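Local coordinates for phosphate ABC transporter, phosphate-binding protein (PDB 4Q8R) that probably captures phosphate outside the membrane with high affinity and hands it to an ABC-type importer, at residues Ile173-Val178 with Lys200-Ser205; Lys87-Lys92 with Thr108-Leu113. All coordinates share one frame; numbering follows the deposited sequence.

Contact 1: Ile173-Val178 with Lys200-Ser205; sequences ISFSYV and KSYKVS
An offset edge-to-face aromatic pair joins Phe175, in the 3-10 turn that follows strand 169-174, to Tyr202, in the loop leading into strand 205-213, beside the mixed sheet of a periplasmic-binding-protein fold. Phe175 presents its far edge: CZ lies 3.6 Å above the plane of the Tyr202 ring, displaced toward the rim, and CZ of Phe175 comes to 3.7 Å from CE2 of Tyr202. The centroids are 5.4 Å apart and the planes meet at 61°. With CG of Phe175 anti to its carbonyl carbon (chi1 -78°), the ring extends toward the loop, and the two side chains run past each other in opposite directions. Ala192 touches both rings, while Pro194 and Val197 pack on Phe175. The phenol OH of Tyr202 is hydrogen-bonded to Ile81 O of strand 71-86, which ties down the far end of the ring that receives Phe175. Behind Phe175, the turn is stitched by an ST turn in which Ser174 OG, also bonded to Asp79 OD1, accepts from Ser176 N at 3.0 Å with an N-H...O angle of 148°.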
loop_
_atom_site.group_PDB
_atom_site.type_symbol
_atom_site.label_atom_id
_atom_site.label_comp_id
_atom_site.label_asym_id
_atom_site.label_seq_id
_atom_site.Cartn_x
_atom_site.Cartn_y
_atom_site.Cartn_z
ATOM N N ILE A 173 -6.537 1.406 -0.111
ATOM C CA ILE A 173 -5.473 1.597 -1.066
ATOM C C ILE A 173 -4.477 2.614 -0.575
ATOM O O ILE A 173 -4.819 3.515 0.179
ATOM C CB ILE A 173 -6.088 2.072 -2.375
ATOM C CG1 ILE A 173 -5.179 1.853 -3.552
ATOM C CG2 ILE A 173 -6.531 3.568 -2.311
ATOM C CD1 ILE A 173 -5.849 2.030 -4.872
ATOM N N SER A 174 -3.221 2.476 -0.981
ATOM C CA SER A 174 -2.186 3.480 -0.692
ATOM C C SER A 174 -2.629 4.892 -1.166
ATOM O O SER A 174 -3.220 5.034 -2.237
ATOM C CB SER A 174 -0.926 3.105 -1.463
ATOM O OG SER A 174 -0.007 4.183 -1.556
ATOM N N PHE A 175 -2.263 5.898 -0.390
ATOM C CA PHE A 175 -2.514 7.282 -0.747
ATOM C C PHE A 175 -1.930 7.590 -2.141
ATOM O O PHE A 175 -2.413 8.528 -2.840
ATOM C CB PHE A 175 -1.794 8.198 0.218
ATOM C CG PHE A 175 -2.426 8.384 1.570
ATOM C CD1 PHE A 175 -3.523 7.635 2.043
ATOM C CD2 PHE A 175 -1.874 9.388 2.445
ATOM C CE1 PHE A 175 -4.025 7.873 3.287
ATOM C CE2 PHE A 175 -2.424 9.648 3.666
ATOM C CZ PHE A 175 -3.502 8.853 4.120
ATOM N N SER A 176 -0.857 6.861 -2.530
ATOM C CA SER A 176 -0.200 7.027 -3.811
ATOM C C SER A 176 -1.143 6.871 -5.014
ATOM O O SER A 176 -0.904 7.361 -6.104
ATOM C CB SER A 176 1.012 6.066 -3.953
ATOM O OG SER A 176 1.891 6.572 -4.857
ATOM N N TYR A 177 -2.231 6.112 -4.802
ATOM C CA TYR A 177 -3.204 5.857 -5.863
ATOM C C TYR A 177 -4.440 6.729 -5.759
ATOM O O TYR A 177 -5.309 6.648 -6.622
ATOM C CB TYR A 177 -3.680 4.406 -5.817
ATOM C CG TYR A 177 -2.663 3.406 -6.349
ATOM C CD1 TYR A 177 -1.516 3.068 -5.618
ATOM C CD2 TYR A 177 -2.857 2.818 -7.596
ATOM C CE1 TYR A 177 -0.606 2.127 -6.117
ATOM C CE2 TYR A 177 -1.950 1.923 -8.106
ATOM C CZ TYR A 177 -0.827 1.574 -7.387
ATOM O OH TYR A 177 -0.043 0.597 -7.955
ATOM N N VAL A 178 -4.559 7.530 -4.715
ATOM C CA VAL A 178 -5.799 8.333 -4.525
ATOM C C VAL A 178 -5.757 9.532 -5.469
ATOM O O VAL A 178 -4.737 10.159 -5.607
ATOM C CB VAL A 178 -5.986 8.786 -3.076
ATOM C CG1 VAL A 178 -7.213 9.696 -2.965
ATOM C CG2 VAL A 178 -6.146 7.570 -2.144
ATOM N N LYS A 200 0.704 11.845 13.027
ATOM C CA LYS A 200 0.177 10.687 13.764
ATOM C C LYS A 200 -1.303 10.767 14.046
ATOM O O LYS A 200 -1.853 9.863 14.729
ATOM C CB LYS A 200 1.003 10.348 15.014
ATOM C CG LYS A 200 2.413 9.873 14.618
ATOM C CD LYS A 200 3.185 9.202 15.751
ATOM C CE LYS A 200 4.342 8.369 15.203
ATOM N NZ LYS A 200 5.361 8.046 16.240
ATOM N N SER A 201 -1.986 11.792 13.527
ATOM C CA SER A 201 -3.477 11.901 13.740
ATOM C C SER A 201 -4.252 10.927 12.812
ATOM O O SER A 201 -5.309 10.440 13.196
ATOM C CB SER A 201 -3.981 13.341 13.553
ATOM O OG SER A 201 -3.727 13.797 12.234
ATOM N N TYR A 202 -3.714 10.633 11.634
ATOM C CA TYR A 202 -4.310 9.647 10.725
ATOM C C TYR A 202 -3.692 8.289 11.014
ATOM O O TYR A 202 -2.508 8.117 10.837
ATOM C CB TYR A 202 -4.092 10.033 9.222
ATOM C CG TYR A 202 -4.919 9.122 8.296
ATOM C CD1 TYR A 202 -6.239 9.400 7.997
ATOM C CD2 TYR A 202 -4.358 7.936 7.762
ATOM C CE1 TYR A 202 -6.978 8.536 7.210
ATOM C CE2 TYR A 202 -5.077 7.096 6.914
ATOM C CZ TYR A 202 -6.394 7.402 6.644
ATOM O OH TYR A 202 -7.131 6.577 5.833
ATOM N N LYS A 203 -4.516 7.303 11.416
ATOM C CA LYS A 203 -4.046 6.158 12.111
ATOM C C LYS A 203 -3.691 4.994 11.204
ATOM O O LYS A 203 -3.064 4.031 11.656
ATOM C CB LYS A 203 -5.139 5.729 13.136
ATOM C CG LYS A 203 -5.329 6.654 14.352
ATOM C CD LYS A 203 -4.011 6.916 15.090
ATOM C CE LYS A 203 -4.195 7.916 16.218
ATOM N NZ LYS A 203 -2.903 8.530 16.620
ATOM N N VAL A 204 -4.077 5.037 9.939
ATOM C CA VAL A 204 -3.875 3.882 9.089
ATOM C C VAL A 204 -2.681 4.140 8.166
ATOM O O VAL A 204 -2.772 4.830 7.133
ATOM C CB VAL A 204 -5.123 3.504 8.272
ATOM C CG1 VAL A 204 -5.041 2.018 7.874
ATOM C CG2 VAL A 204 -6.431 3.713 9.060
ATOM N N SER A 205 -1.545 3.553 8.526
ATOM C CA SER A 205 -0.314 3.789 7.797
ATOM C C SER A 205 0.675 2.654 8.002
ATOM O O SER A 205 0.511 1.859 8.921
ATOM C CB SER A 205 0.292 5.136 8.259
ATOM O OG SER A 205 0.734 5.093 9.586
#

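Contact 2: Lys87-Lys92 with Thr108-Leu113; sequences KNNPVK and TNWKEL
Asn89 lays its amide nitrogen over one face of the Trp110 indole, while Val91 meets the same ring obliquely. Asn89 ND2 stands 3.3 Å above the indole plane, over the six-membered ring, and lies 3.5 Å from both CZ2 and CH2 of Trp110. Amide and ring planes are turned 69° apart, so the amide is tilted steeply against the indole instead of stacking flat on it. Val91 CG2 reaches Trp110 CE3 at 3.8 Å, and the same methyl is 4.3 Å from Leu113 CB. This branch is anti to the carbonyl carbon of Val91; the other, CG1, passes Trp110 CZ3 more loosely.

The amide of Asn89 is steadied by its other end: OD1 accepts from Val91 N at 2.9 Å, closing an Asx turn that links the two residues meeting the indole. The contact joins two loops of the periplasmic-binding-protein fold, one linking strand 71-86 to strand 93-94, the other running from helix 96-103 toward strand 121-125. Trp110 begins a 3-10 turn, and its NE1 is hydrogen-bonded to Asn168 O, which fixes the indole at the pyrrole side, away from Asn89.

A second Asx turn spans the tryptophan: Asn109 OD1 takes the N-H of Lys111 in the carbonyl plane, on a lone pair, and also binds Ala118 N. Glu112 folds back over the start of the turn, where its OE2 accepts from Thr108 N at 2.8 Å and from Asn109 N at 2.9 Å. Farther out, Leu113 packs on Gln98 and Ile102 of helix 96-103.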
loop_
_atom_site.group_PDB
_atom_site.type_symbol
_atom_site.label_atom_id
_atom_site.label_comp_id
_atom_site.label_asym_id
_atom_site.label_seq_id
_atom_site.Cartn_x
_atom_site.Cartn_y
_atom_site.Cartn_z
ATOM N N LYS A 87 -17.114 8.277 -5.740
ATOM C CA LYS A 87 -17.221 9.696 -5.659
ATOM C C LYS A 87 -18.686 10.012 -5.266
ATOM O O LYS A 87 -19.615 9.325 -5.683
ATOM C CB LYS A 87 -16.792 10.273 -7.034
ATOM C CG LYS A 87 -16.582 11.719 -7.032
ATOM C CD LYS A 87 -15.300 12.109 -6.318
ATOM C CE LYS A 87 -14.850 13.477 -6.827
ATOM N NZ LYS A 87 -13.651 13.866 -6.037
ATOM N N ASN A 88 -18.899 11.005 -4.430
ATOM C CA ASN A 88 -20.264 11.413 -4.051
ATOM C C ASN A 88 -21.092 10.456 -3.190
ATOM O O ASN A 88 -22.273 10.622 -3.037
ATOM C CB ASN A 88 -21.056 11.838 -5.312
ATOM C CG ASN A 88 -20.359 12.962 -6.065
ATOM O OD1 ASN A 88 -19.770 13.844 -5.450
ATOM N ND2 ASN A 88 -20.382 12.910 -7.397
ATOM N N ASN A 89 -20.452 9.453 -2.599
ATOM C CA ASN A 89 -21.069 8.736 -1.478
ATOM C C ASN A 89 -21.254 9.737 -0.328
ATOM O O ASN A 89 -20.290 10.438 0.048
ATOM C CB ASN A 89 -20.121 7.639 -1.031
ATOM C CG ASN A 89 -20.778 6.668 -0.036
ATOM O OD1 ASN A 89 -21.504 7.081 0.868
ATOM N ND2 ASN A 89 -20.507 5.383 -0.200
ATOM N N PRO A 90 -22.460 9.849 0.248
ATOM C CA PRO A 90 -22.689 10.775 1.350
ATOM C C PRO A 90 -21.917 10.484 2.607
ATOM O O PRO A 90 -21.768 11.371 3.451
ATOM C CB PRO A 90 -24.196 10.678 1.596
ATOM C CG PRO A 90 -24.593 9.362 1.016
ATOM C CD PRO A 90 -23.709 9.168 -0.164
ATOM N N VAL A 91 -21.413 9.256 2.737
ATOM C CA VAL A 91 -20.601 8.897 3.935
ATOM C C VAL A 91 -19.150 9.345 3.698
ATOM O O VAL A 91 -18.504 8.856 2.799
ATOM C CB VAL A 91 -20.670 7.402 4.193
ATOM C CG1 VAL A 91 -19.841 7.018 5.423
ATOM C CG2 VAL A 91 -22.128 7.001 4.395
ATOM N N LYS A 92 -18.678 10.261 4.543
ATOM C CA LYS A 92 -17.407 10.929 4.350
ATOM C C LYS A 92 -16.436 10.793 5.518
ATOM O O LYS A 92 -15.327 11.322 5.444
ATOM C CB LYS A 92 -17.681 12.407 4.007
ATOM C CG LYS A 92 -18.209 12.484 2.573
ATOM C CD LYS A 92 -18.712 13.826 2.151
ATOM C CE LYS A 92 -19.576 13.653 0.917
ATOM N NZ LYS A 92 -18.814 13.304 -0.306
ATOM N N THR A 108 -23.918 -3.934 6.853
ATOM C CA THR A 108 -24.046 -4.370 5.498
ATOM C C THR A 108 -24.747 -3.399 4.530
ATOM O O THR A 108 -24.846 -3.694 3.352
ATOM C CB THR A 108 -24.839 -5.716 5.470
ATOM O OG1 THR A 108 -26.105 -5.518 6.073
ATOM C CG2 THR A 108 -24.079 -6.793 6.230
ATOM N N ASN A 109 -25.303 -2.299 5.066
ATOM C CA ASN A 109 -26.062 -1.340 4.262
ATOM C C ASN A 109 -25.535 0.049 4.627
ATOM O O ASN A 109 -25.304 0.293 5.820
ATOM C CB ASN A 109 -27.569 -1.449 4.584
ATOM C CG ASN A 109 -28.435 -0.588 3.676
ATOM O OD1 ASN A 109 -28.389 0.648 3.712
ATOM N ND2 ASN A 109 -29.186 -1.222 2.835
ATOM N N TRP A 110 -25.338 0.927 3.632
ATOM C CA TRP A 110 -24.793 2.222 3.914
ATOM C C TRP A 110 -25.645 3.059 4.843
ATOM O O TRP A 110 -25.127 3.958 5.527
ATOM C CB TRP A 110 -24.538 2.982 2.608
ATOM C CG TRP A 110 -23.386 2.462 1.793
ATOM C CD1 TRP A 110 -23.422 1.644 0.718
ATOM C CD2 TRP A 110 -21.990 2.786 2.031
ATOM N NE1 TRP A 110 -22.136 1.424 0.267
ATOM C CE2 TRP A 110 -21.244 2.096 1.086
ATOM C CE3 TRP A 110 -21.334 3.577 2.979
ATOM C CZ2 TRP A 110 -19.842 2.209 1.014
ATOM C CZ3 TRP A 110 -19.991 3.697 2.914
ATOM C CH2 TRP A 110 -19.241 2.972 1.985
ATOM N N LYS A 111 -26.929 2.753 4.950
ATOM C CA LYS A 111 -27.764 3.447 5.868
ATOM C C LYS A 111 -27.432 3.253 7.347
ATOM O O LYS A 111 -27.719 4.084 8.189
ATOM C CB LYS A 111 -29.142 2.912 5.719
ATOM C CG LYS A 111 -29.914 3.700 4.900
ATOM C CD LYS A 111 -30.584 4.659 5.764
ATOM C CE LYS A 111 -31.758 5.071 4.974
ATOM N NZ LYS A 111 -32.545 6.070 5.711
ATOM N N GLU A 112 -26.775 2.127 7.630
ATOM C CA GLU A 112 -26.317 1.832 8.934
ATOM C C GLU A 112 -25.136 2.708 9.329
ATOM O O GLU A 112 -24.697 2.643 10.467
ATOM C CB GLU A 112 -25.914 0.360 9.052
ATOM C CG GLU A 112 -27.044 -0.639 8.937
ATOM C CD GLU A 112 -26.550 -2.102 8.894
ATOM O OE1 GLU A 112 -26.581 -2.773 9.977
ATOM O OE2 GLU A 112 -26.134 -2.546 7.825
ATOM N N LEU A 113 -24.664 3.536 8.389
ATOM C CA LEU A 113 -23.611 4.482 8.616
ATOM C C LEU A 113 -24.092 5.894 8.339
ATOM O O LEU A 113 -23.310 6.819 8.314
ATOM C CB LEU A 113 -22.427 4.178 7.678
ATOM C CG LEU A 113 -21.804 2.797 7.808
ATOM C CD1 LEU A 113 -20.997 2.469 6.615
ATOM C CD2 LEU A 113 -20.979 2.697 9.064
#

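How the contacts relate
Contact 2 closes along the chain before contact 1 opens, so the two follow one another in series. Their centres lie about 20 Å apart and their nearest atoms about 8 Å, without touching. The centre of contact 1 is about 8 Å from the centre of the chain, whereas that of contact 2 lies about 24 Å out. Strand 71-86 connects them: it pairs with strand 169-174, from which Phe175 emerges, and runs into the loop carrying Asn89. A second tie is Asn168, the residue leading into strand 169-174, whose O accepts from Trp110 NE1. Each contact has a zinc ion in its neighbourhood, about 9 Å from the side chain of Phe175 in contact 1 and of Asn89 in contact 2.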